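Local coordinates for soluble epoxide hydrolase (Bacillus megaterium, PDB 4INZ), which belongs to the alpha/beta hydrolase superfamily, pairing a mostly parallel central beta sheet with a helical region inserted between two of its strands, at residues G181-K184 against L185-P189; D199-Q202 against A203-S207; Y173-R176 against D177-G181. The protein carries 1 engineered substitution. All coordinates share one frame; numbering follows the deposited sequence. Where two conformers were deposited one is given.

Three short-range contacts illustrate how a helical insertion departs from and returns to regular helix. All fall, in sequence, between strands 131-137 and 248-253 of the alpha/beta hydrolase sheet, consistent with the helical cap of this family. From the N terminus, contact 3 comes first, where helix 169-193 makes an irregular turn, and it shares G181 with contact 1, which carries the same helix to a proline. Contact 2 follows on helix 198-210. None nests within or crosses another, and each closes only a local turn. Packing of V186 and I187 on Y204, and of R183 on M205, ties contact 1 to contact 2, while R183 reaches back to the carbonyls of D177 and N178 in contact 3.

Contact 1: residues G181-K184 against L185-P189; sequences GLRK and LVIDP
From G181 to P189 the backbone passes from ordinary alpha turns, in which L185 N bonds to G181 O and V186 N to L182 O, into a pi-turn where D188 N reaches R183 O at 2.8 Å. That last bond is straight, with an N-H...O angle of 167°, and R183 O also takes a weak second bond from I187 N at 2.9 Å. The extra residue in the turn moves the side chains off the usual spacing along helix 169-193. R183 and I187 cross obliquely, with R183 CG 4.2 Å from I187 CG1, and the guanidinium beyond turns back to the carbonyls of D177 and N178. K184 and D188 instead leave the helix in parallel, flank to flank. Because D188 CG is turned back beside its own backbone N (chi1 -67°), its carboxylate lies along the preceding turn: OD2 sits over the lysine backbone, 3.5 Å from K184 CA and near CG, while the two charged ends stay 5.5 Å apart (K184 NZ to D188 OD2). L182 and I187 face W208 of helix 198-210. A proline ends the segment: P189 has no N-H to give, and its CD packs 3.4 Å from K184 O.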
ATOM      1  N   GLY A 181     -11.618  -3.853  16.572  1.00 28.87           N
ATOM      2  CA  GLY A 181     -11.270  -2.593  15.936  1.00 26.63           C
ATOM      3  C   GLY A 181     -10.994  -2.764  14.453  1.00 26.36           C
ATOM      4  O   GLY A 181     -11.396  -1.936  13.628  1.00 27.67           O
ATOM      5  N   LEU A 182     -10.302  -3.845  14.110  1.00 24.49           N
ATOM      6  CA  LEU A 182      -9.975  -4.128  12.714  1.00 25.21           C
ATOM      7  C   LEU A 182     -11.203  -4.620  11.949  1.00 26.16           C
ATOM      8  O   LEU A 182     -11.384  -4.304  10.773  1.00 25.05           O
ATOM      9  CB  LEU A 182      -8.842  -5.155  12.627  1.00 24.86           C
ATOM     10  CG  LEU A 182      -7.501  -4.708  13.212  1.00 24.43           C
ATOM     11  CD1 LEU A 182      -6.528  -5.880  13.322  1.00 25.67           C
ATOM     12  CD2 LEU A 182      -6.894  -3.574  12.381  1.00 26.25           C
ATOM     13  N   ARG A 183     -12.044  -5.398  12.622  1.00 27.58           N
ATOM     14  CA  ARG A 183     -13.287  -5.872  12.014  1.00 28.95           C
ATOM     15  C   ARG A 183     -14.178  -4.707  11.608  1.00 29.45           C
ATOM     16  O   ARG A 183     -14.768  -4.702  10.523  1.00 30.03           O
ATOM     17  CB  ARG A 183     -14.051  -6.789  12.972  1.00 29.02           C
ATOM     18  CG  ARG A 183     -13.485  -8.193  13.063  1.00 31.23           C
ATOM     19  CD  ARG A 183     -14.451  -9.138  13.760  1.00 33.64           C
ATOM     20  NE  ARG A 183     -14.429  -8.999  15.215  1.00 37.22           N
ATOM     21  CZ  ARG A 183     -15.427  -8.499  15.937  1.00 40.28           C
ATOM     22  NH1 ARG A 183     -15.317  -8.419  17.257  1.00 40.62           N
ATOM     23  NH2 ARG A 183     -16.541  -8.087  15.340  1.00 41.10           N
ATOM     24  N   LYS A 184     -14.285  -3.720  12.488  1.00 29.03           N
ATOM     25  CA  LYS A 184     -15.157  -2.591  12.219  1.00 33.00           C
ATOM     26  C   LYS A 184     -14.581  -1.755  11.088  1.00 32.48           C
ATOM     27  O   LYS A 184     -15.316  -1.186  10.286  1.00 33.93           O
ATOM     28  CB  LYS A 184     -15.355  -1.761  13.486  1.00 39.72           C
ATOM     29  CG  LYS A 184     -16.058  -2.543  14.596  1.00 45.73           C
ATOM     30  CD  LYS A 184     -16.365  -1.686  15.818  1.00 50.68           C
ATOM     31  CE  LYS A 184     -17.163  -2.474  16.858  1.00 54.21           C
ATOM     32  NZ  LYS A 184     -16.451  -3.694  17.333  1.00 56.71           N
ATOM     33  N   LEU A 185     -13.259  -1.717  11.008  1.00 30.59           N
ATOM     34  CA  LEU A 185     -12.579  -0.912  10.005  1.00 30.46           C
ATOM     35  C   LEU A 185     -12.725  -1.497   8.601  1.00 28.18           C
ATOM     36  O   LEU A 185     -13.058  -0.779   7.659  1.00 27.67           O
ATOM     37  CB  LEU A 185     -11.104  -0.750  10.378  1.00 31.90           C
ATOM     38  CG  LEU A 185     -10.240   0.184   9.538  1.00 31.71           C
ATOM     39  CD1 LEU A 185     -10.875   1.564   9.441  1.00 33.52           C
ATOM     40  CD2 LEU A 185      -8.838   0.269  10.140  1.00 32.00           C
ATOM     41  N   VAL A 186     -12.506  -2.801   8.472  1.00 28.15           N
ATOM     42  CA  VAL A 186     -12.432  -3.445   7.159  1.00 26.78           C
ATOM     43  C   VAL A 186     -13.513  -4.494   6.890  1.00 25.62           C
ATOM     44  O   VAL A 186     -14.053  -4.568   5.786  1.00 25.79           O
ATOM     45  CB  VAL A 186     -11.050  -4.109   6.961  1.00 29.40           C
ATOM     46  CG1 VAL A 186     -11.087  -5.119   5.816  1.00 32.14           C
ATOM     47  CG2 VAL A 186      -9.995  -3.046   6.717  1.00 31.20           C
ATOM     48  N   ILE A 187     -13.821  -5.314   7.889  1.00 23.46           N
ATOM     49  CA  ILE A 187     -14.725  -6.438   7.674  1.00 24.11           C
ATOM     50  C   ILE A 187     -16.177  -6.001   7.530  1.00 25.89           C
ATOM     51  O   ILE A 187     -16.860  -6.359   6.570  1.00 24.46           O
ATOM     52  CB  ILE A 187     -14.635  -7.472   8.816  1.00 22.88           C
ATOM     53  CG1 ILE A 187     -13.218  -8.049   8.897  1.00 23.30           C
ATOM     54  CG2 ILE A 187     -15.659  -8.582   8.611  1.00 24.55           C
ATOM     55  CD1 ILE A 187     -12.707  -8.576   7.577  1.00 23.44           C
ATOM     56  N   ASP A 188     -16.657  -5.235   8.497  1.00 26.89           N
ATOM     57  CA  ASP A 188     -18.060  -4.853   8.502  1.00 26.75           C
ATOM     58  C   ASP A 188     -18.508  -4.178   7.195  1.00 26.28           C
ATOM     59  O   ASP A 188     -19.506  -4.580   6.605  1.00 26.48           O
ATOM     60  CB  ASP A 188     -18.384  -4.018   9.742  1.00 30.65           C
ATOM     61  CG  ASP A 188     -18.279  -4.825  11.028  1.00 33.84           C
ATOM     62  OD1 ASP A 188     -18.217  -6.073  10.945  1.00 32.74           O
ATOM     63  OD2 ASP A 188     -18.266  -4.219  12.121  1.00 36.74           O
ATOM     64  N   PRO A 189     -17.761  -3.172   6.718  1.00 27.10           N
ATOM     65  CA  PRO A 189     -18.182  -2.555   5.452  1.00 26.61           C
ATOM     66  C   PRO A 189     -18.051  -3.465   4.222  1.00 24.81           C
ATOM     67  O   PRO A 189     -18.878  -3.386   3.307  1.00 26.03           O
ATOM     68  CB  PRO A 189     -17.267  -1.330   5.327  1.00 29.63           C
ATOM     69  CG  PRO A 189     -16.175  -1.536   6.313  1.00 32.16           C
ATOM     70  CD  PRO A 189     -16.730  -2.378   7.406  1.00 29.10           C
TER

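Contact 2: residues D199-Q202 against A203-S207; sequences DDVQ and AYMNS
Consecutive i to i+4 contacts between D199-Q202 and A203-N206 form a regular alpha-helical turn near the start of helix 198-210, in the helical insertion of the alpha/beta hydrolase fold. Each amide from A203 to N206 bonds to the carbonyl four residues back; N206 N to Q202 O, at 2.9 Å, is nearly straight at 170°. Side chains add to these backbone bonds. Q202 CG lies opposite the backbone N (chi1 -178°) and the chain then bends at CG, which brings NE2 to N206 OD1 at 3.2 Å; the bond is weak, and the two amide planes are 27° apart. Y204 presents a ring edge to D200 O, which sits in the ring plane 3.4 Å from CD2. M205 CG rests against V201 O at 3.2 Å and also meets V201 CG1. One turn on, S207 OG donates to Y204 O at 2.7 Å, and the serine faces the loop residues F50 and N76. Farther out, D200 accepts from H52 and from the amide of T197 just before the helix, while the Y204 hydroxyl bonds to D49. Toward helix 169-193, M205 packs on N178 and V201 on V191, and Y204 covers the same helix between them.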
ATOM      1  N   ASP A 199     -15.324 -16.571   3.100  1.00 24.68           N
ATOM      2  CA  ASP A 199     -13.950 -17.053   3.034  1.00 24.21           C
ATOM      3  C   ASP A 199     -12.956 -15.894   3.090  1.00 23.33           C
ATOM      4  O   ASP A 199     -11.880 -16.023   3.680  1.00 23.28           O
ATOM      5  CB  ASP A 199     -13.721 -17.923   1.797  1.00 28.93           C
ATOM      6  CG  ASP A 199     -14.381 -19.294   1.914  1.00 32.34           C
ATOM      7  OD1 ASP A 199     -14.925 -19.615   2.995  1.00 31.15           O
ATOM      8  OD2 ASP A 199     -14.344 -20.061   0.928  1.00 35.14           O
ATOM      9  N   ASP A 200     -13.308 -14.760   2.488  1.00 20.86           N
ATOM     10  CA  ASP A 200     -12.434 -13.591   2.570  1.00 19.98           C
ATOM     11  C   ASP A 200     -12.313 -13.132   4.016  1.00 19.16           C
ATOM     12  O   ASP A 200     -11.228 -12.764   4.478  1.00 19.68           O
ATOM     13  CB  ASP A 200     -12.963 -12.423   1.733  1.00 21.39           C
ATOM     14  CG  ASP A 200     -12.887 -12.681   0.248  1.00 23.23           C
ATOM     15  OD1 ASP A 200     -11.944 -13.368  -0.209  1.00 22.88           O
ATOM     16  OD2 ASP A 200     -13.778 -12.183  -0.464  1.00 23.66           O
ATOM     17  N   VAL A 201     -13.440 -13.134   4.724  1.00 19.97           N
ATOM     18  CA  VAL A 201     -13.454 -12.715   6.120  1.00 22.58           C
ATOM     19  C   VAL A 201     -12.537 -13.623   6.937  1.00 22.17           C
ATOM     20  O   VAL A 201     -11.733 -13.150   7.744  1.00 21.97           O
ATOM     21  CB  VAL A 201     -14.898 -12.717   6.701  1.00 22.67           C
ATOM     22  CG1 VAL A 201     -14.883 -12.544   8.219  1.00 22.22           C
ATOM     23  CG2 VAL A 201     -15.735 -11.623   6.042  1.00 23.60           C
ATOM     24  N   GLN A 202     -12.642 -14.925   6.703  1.00 22.14           N
ATOM     25  CA  GLN A 202     -11.800 -15.896   7.399  1.00 22.81           C
ATOM     26  C   GLN A 202     -10.320 -15.663   7.108  1.00 21.18           C
ATOM     27  O   GLN A 202      -9.470 -15.782   8.000  1.00 20.91           O
ATOM     28  CB  GLN A 202     -12.195 -17.324   7.007  1.00 24.33           C
ATOM     29  CG  GLN A 202     -11.397 -18.404   7.735  1.00 29.98           C
ATOM     30  CD  GLN A 202     -11.660 -18.396   9.224  1.00 36.34           C
ATOM     31  OE1 GLN A 202     -12.671 -18.929   9.684  1.00 37.94           O
ATOM     32  NE2 GLN A 202     -10.750 -17.781   9.990  1.00 36.84           N
ATOM     33  N   ALA A 203     -10.010 -15.338   5.858  1.00 20.78           N
ATOM     34  CA  ALA A 203      -8.628 -15.078   5.481  1.00 18.87           C
ATOM     35  C   ALA A 203      -8.093 -13.852   6.212  1.00 18.63           C
ATOM     36  O   ALA A 203      -6.958 -13.846   6.680  1.00 19.06           O
ATOM     37  CB  ALA A 203      -8.497 -14.900   3.980  1.00 20.22           C
ATOM     38  N   TYR A 204      -8.907 -12.809   6.296  1.00 18.11           N
ATOM     39  CA  TYR A 204      -8.509 -11.616   7.030  1.00 17.64           C
ATOM     40  C   TYR A 204      -8.305 -11.924   8.506  1.00 19.52           C
ATOM     41  O   TYR A 204      -7.315 -11.493   9.098  1.00 18.31           O
ATOM     42  CB  TYR A 204      -9.548 -10.510   6.875  1.00 18.20           C
ATOM     43  CG  TYR A 204      -9.232  -9.526   5.776  1.00 20.06           C
ATOM     44  CD1 TYR A 204      -8.515  -8.370   6.047  1.00 20.07           C
ATOM     45  CD2 TYR A 204      -9.655  -9.748   4.469  1.00 21.47           C
ATOM     46  CE1 TYR A 204      -8.234  -7.453   5.059  1.00 20.39           C
ATOM     47  CE2 TYR A 204      -9.370  -8.832   3.464  1.00 22.36           C
ATOM     48  CZ  TYR A 204      -8.656  -7.687   3.767  1.00 22.54           C
ATOM     49  OH  TYR A 204      -8.369  -6.767   2.778  1.00 22.71           O
ATOM     50  N   MET A 205      -9.238 -12.663   9.104  1.00 20.86           N
ATOM     51  CA  MET A 205      -9.119 -12.997  10.518  1.00 20.60           C
ATOM     52  C   MET A 205      -7.839 -13.787  10.770  1.00 19.65           C
ATOM     53  O   MET A 205      -7.117 -13.521  11.732  1.00 20.42           O
ATOM     54  CB  MET A 205     -10.330 -13.793  11.016  1.00 21.14           C
ATOM     55  CG  MET A 205     -11.652 -13.027  10.971  1.00 24.46           C
ATOM     56  SD  MET A 205     -11.614 -11.455  11.861  1.00 28.80           S
ATOM     57  CE  MET A 205     -11.215 -12.005  13.517  1.00 30.71           C
ATOM     58  N   ASN A 206      -7.569 -14.773   9.917  1.00 18.58           N
ATOM     59  CA  ASN A 206      -6.312 -15.506  10.004  1.00 18.13           C
ATOM     60  C   ASN A 206      -5.100 -14.580   9.925  1.00 18.93           C
ATOM     61  O   ASN A 206      -4.115 -14.764  10.655  1.00 20.33           O
ATOM     62  CB  ASN A 206      -6.204 -16.547   8.887  1.00 17.86           C
ATOM     63  CG  ASN A 206      -7.092 -17.745   9.111  1.00 19.19           C
ATOM     64  OD1 ASN A 206      -7.586 -17.981  10.220  1.00 20.37           O
ATOM     65  ND2 ASN A 206      -7.291 -18.528   8.051  1.00 18.20           N
ATOM     66  N   SER A 207      -5.160 -13.599   9.026  1.00 18.72           N
ATOM     67  CA  SER A 207      -4.028 -12.704   8.829  1.00 18.78           C
ATOM     68  C   SER A 207      -3.729 -11.914  10.096  1.00 19.11           C
ATOM     69  O   SER A 207      -2.571 -11.670  10.422  1.00 18.78           O
ATOM     70  CB  SER A 207      -4.246 -11.752   7.643  1.00 18.47           C
ATOM     71  OG  SER A 207      -5.036 -10.626   8.001  1.00 20.37           O
TER

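Contact 3: residues Y173-R176 against D177-G181; sequences YMER and DNFSG
The Y173 ring has G181 CA close by at an oblique angle, 3.6 Å from CE1; one face bears a water near its rim, and a second water lies in plane at the hydroxyl edge. That second water bonds to Y173 OH and donates to G181 O, bridging ring and backbone. The F179 ring has E175 O over one face, toward the rim, and E175 CG 4.2 Å from F179 CE1; E175 OE1 is hydrogen-bonded to Q171 NE2, one turn back. At the R176 guanidinium, the first water lies at the edge in plane: it accepts from NE and donates to Y173 O and to S180 OG, so three bonds hold it. This irregular turn is a worked case of helix interruption. D177, N178 and F179 all have positive phi and left-handed helical backbone, after which S180 resumes the right-handed course. Two bonds from one residue grip R176 O: S180 N at 2.9 Å, nearly straight at 170°, and S180 OG at 2.8 Å from above the carbonyl plane. S180 chi1 of 54° sets OG between its own N and C, which turns it back over the R176 carbonyl. F179 N closes the turn on E175 O at 2.9 Å, likewise from above the plane. Around it, Y173 meets W164 edge-to-face, E175 touches V213 of helix 213-220, and F179 lies on M205 and E209 of helix 198-210.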
ATOM      1  N   TYR A 173      -7.341  -1.467  21.225  1.00 27.91           N
ATOM      2  CA  TYR A 173      -8.530  -1.140  20.454  1.00 27.81           C
ATOM      3  C   TYR A 173      -8.622  -2.042  19.224  1.00 25.64           C
ATOM      4  O   TYR A 173      -9.696  -2.518  18.866  1.00 25.75           O
ATOM      5  CB  TYR A 173      -8.525   0.323  20.008  1.00 27.38           C
ATOM      6  CG  TYR A 173      -9.627   0.627  19.029  1.00 27.22           C
ATOM      7  CD1 TYR A 173      -9.411   0.522  17.660  1.00 29.09           C
ATOM      8  CD2 TYR A 173     -10.887   1.012  19.466  1.00 27.53           C
ATOM      9  CE1 TYR A 173     -10.412   0.788  16.757  1.00 29.47           C
ATOM     10  CE2 TYR A 173     -11.898   1.282  18.566  1.00 28.81           C
ATOM     11  CZ  TYR A 173     -11.657   1.170  17.212  1.00 28.87           C
ATOM     12  OH  TYR A 173     -12.664   1.437  16.306  1.00 29.56           O
ATOM     13  N   MET A 174      -7.488  -2.278  18.578  1.00 24.64           N
ATOM     14  CA  MET A 174      -7.482  -3.065  17.349  0.94 24.76           C
ATOM     15  C   MET A 174      -7.634  -4.561  17.616  1.00 24.64           C
ATOM     16  O   MET A 174      -8.324  -5.258  16.868  1.00 26.68           O
ATOM     17  CB  MET A 174      -6.212  -2.804  16.532  0.94 24.84           C
ATOM     18  CG  MET A 174      -6.108  -1.386  15.978  0.94 25.81           C
ATOM     19  SD  MET A 174      -7.449  -0.970  14.840  0.94 27.30           S
ATOM     20  CE  MET A 174      -7.095   0.763  14.580  0.94 27.65           C
ATOM     21  N   GLU A 175      -6.997  -5.046  18.682  1.00 24.26           N
ATOM     22  CA  GLU A 175      -6.939  -6.481  18.972  1.00 25.99           C
ATOM     23  C   GLU A 175      -8.088  -7.044  19.807  1.00 26.43           C
ATOM     24  O   GLU A 175      -8.467  -8.209  19.642  1.00 26.64           O
ATOM     25  CB  GLU A 175      -5.641  -6.821  19.709  1.00 29.89           C
ATOM     26  CG  GLU A 175      -4.368  -6.620  18.935  1.00 34.60           C
ATOM     27  CD  GLU A 175      -3.153  -6.954  19.777  1.00 38.14           C
ATOM     28  OE1 GLU A 175      -2.092  -7.251  19.201  1.00 40.06           O
ATOM     29  OE2 GLU A 175      -3.263  -6.922  21.023  1.00 40.38           O
ATOM     30  N   ARG A 176      -8.614  -6.239  20.725  1.00 26.61           N
ATOM     31  CA  ARG A 176      -9.558  -6.743  21.726  1.00 28.55           C
ATOM     32  C   ARG A 176     -10.789  -7.391  21.088  1.00 28.24           C
ATOM     33  O   ARG A 176     -11.211  -7.006  19.994  1.00 29.33           O
ATOM     34  CB  ARG A 176      -9.996  -5.619  22.675  1.00 29.30           C
ATOM     35  CG  ARG A 176     -10.874  -4.568  22.007  1.00 30.43           C
ATOM     36  CD  ARG A 176     -11.169  -3.361  22.909  1.00 33.66           C
ATOM     37  NE  ARG A 176     -11.957  -2.353  22.193  1.00 36.26           N
ATOM     38  CZ  ARG A 176     -12.345  -1.182  22.696  1.00 36.72           C
ATOM     39  NH1 ARG A 176     -12.028  -0.841  23.941  1.00 35.07           N
ATOM     40  NH2 ARG A 176     -13.057  -0.351  21.948  1.00 36.74           N
ATOM     41  N   ASP A 177     -11.345  -8.386  21.772  1.00 28.73           N
ATOM     42  CA  ASP A 177     -12.575  -9.036  21.339  0.52 29.78           C
ATOM     43  C   ASP A 177     -12.525  -9.476  19.883  1.00 31.36           C
ATOM     44  O   ASP A 177     -13.291  -9.007  19.035  1.00 32.04           O
ATOM     45  CB  ASP A 177     -13.768  -8.125  21.599  0.52 30.53           C
ATOM     46  CG  ASP A 177     -13.875  -7.732  23.054  0.52 30.96           C
ATOM     47  OD1 ASP A 177     -14.287  -8.588  23.864  0.52 32.43           O
ATOM     48  OD2 ASP A 177     -13.530  -6.580  23.387  0.52 29.76           O
ATOM     49  N   ASN A 178     -11.609 -10.394  19.596  1.00 31.65           N
ATOM     50  CA  ASN A 178     -11.510 -10.956  18.261  1.00 31.91           C
ATOM     51  C   ASN A 178     -11.222  -9.872  17.216  1.00 27.78           C
ATOM     52  O   ASN A 178     -11.850  -9.828  16.164  1.00 27.00           O
ATOM     53  CB  ASN A 178     -12.803 -11.719  17.942  1.00 36.70           C
ATOM     54  CG  ASN A 178     -12.711 -12.527  16.666  1.00 41.67           C
ATOM     55  OD1 ASN A 178     -13.675 -12.606  15.898  1.00 45.09           O
ATOM     56  ND2 ASN A 178     -11.550 -13.134  16.429  1.00 41.31           N
ATOM     57  N   PHE A 179     -10.266  -8.999  17.528  1.00 26.50           N
ATOM     58  CA  PHE A 179      -9.849  -7.931  16.616  1.00 24.58           C
ATOM     59  C   PHE A 179     -11.001  -7.014  16.209  1.00 25.05           C
ATOM     60  O   PHE A 179     -11.144  -6.663  15.039  1.00 24.22           O
ATOM     61  CB  PHE A 179      -9.159  -8.519  15.384  1.00 26.24           C
ATOM     62  CG  PHE A 179      -7.962  -9.366  15.720  1.00 27.13           C
ATOM     63  CD1 PHE A 179      -6.708  -8.789  15.880  1.00 27.69           C
ATOM     64  CD2 PHE A 179      -8.098 -10.729  15.912  1.00 27.89           C
ATOM     65  CE1 PHE A 179      -5.605  -9.564  16.210  1.00 27.46           C
ATOM     66  CE2 PHE A 179      -6.997 -11.519  16.247  1.00 28.95           C
ATOM     67  CZ  PHE A 179      -5.751 -10.934  16.397  1.00 28.01           C
ATOM     68  N   SER A 180     -11.803  -6.610  17.191  1.00 25.22           N
ATOM     69  CA  SER A 180     -13.002  -5.826  16.935  1.00 28.62           C
ATOM     70  C   SER A 180     -12.705  -4.523  16.199  1.00 28.99           C
ATOM     71  O   SER A 180     -13.448  -4.135  15.300  1.00 29.17           O
ATOM     72  CB  SER A 180     -13.737  -5.534  18.246  1.00 29.72           C
ATOM     73  OG  SER A 180     -12.865  -4.935  19.185  1.00 31.23           O
ATOM     74  N   GLY A 181     -11.618  -3.853  16.572  1.00 28.87           N
ATOM     75  CA  GLY A 181     -11.270  -2.593  15.936  1.00 26.63           C
ATOM     76  C   GLY A 181     -10.994  -2.764  14.453  1.00 26.36           C
ATOM     77  O   GLY A 181     -11.396  -1.936  13.628  1.00 27.67           O
TER
HETATM   78  O   HOH W   1     -12.326  -2.369  19.273  1.00 31.26           O
HETATM   79  O   HOH W   2     -12.289   0.652  13.721  1.00 31.83           O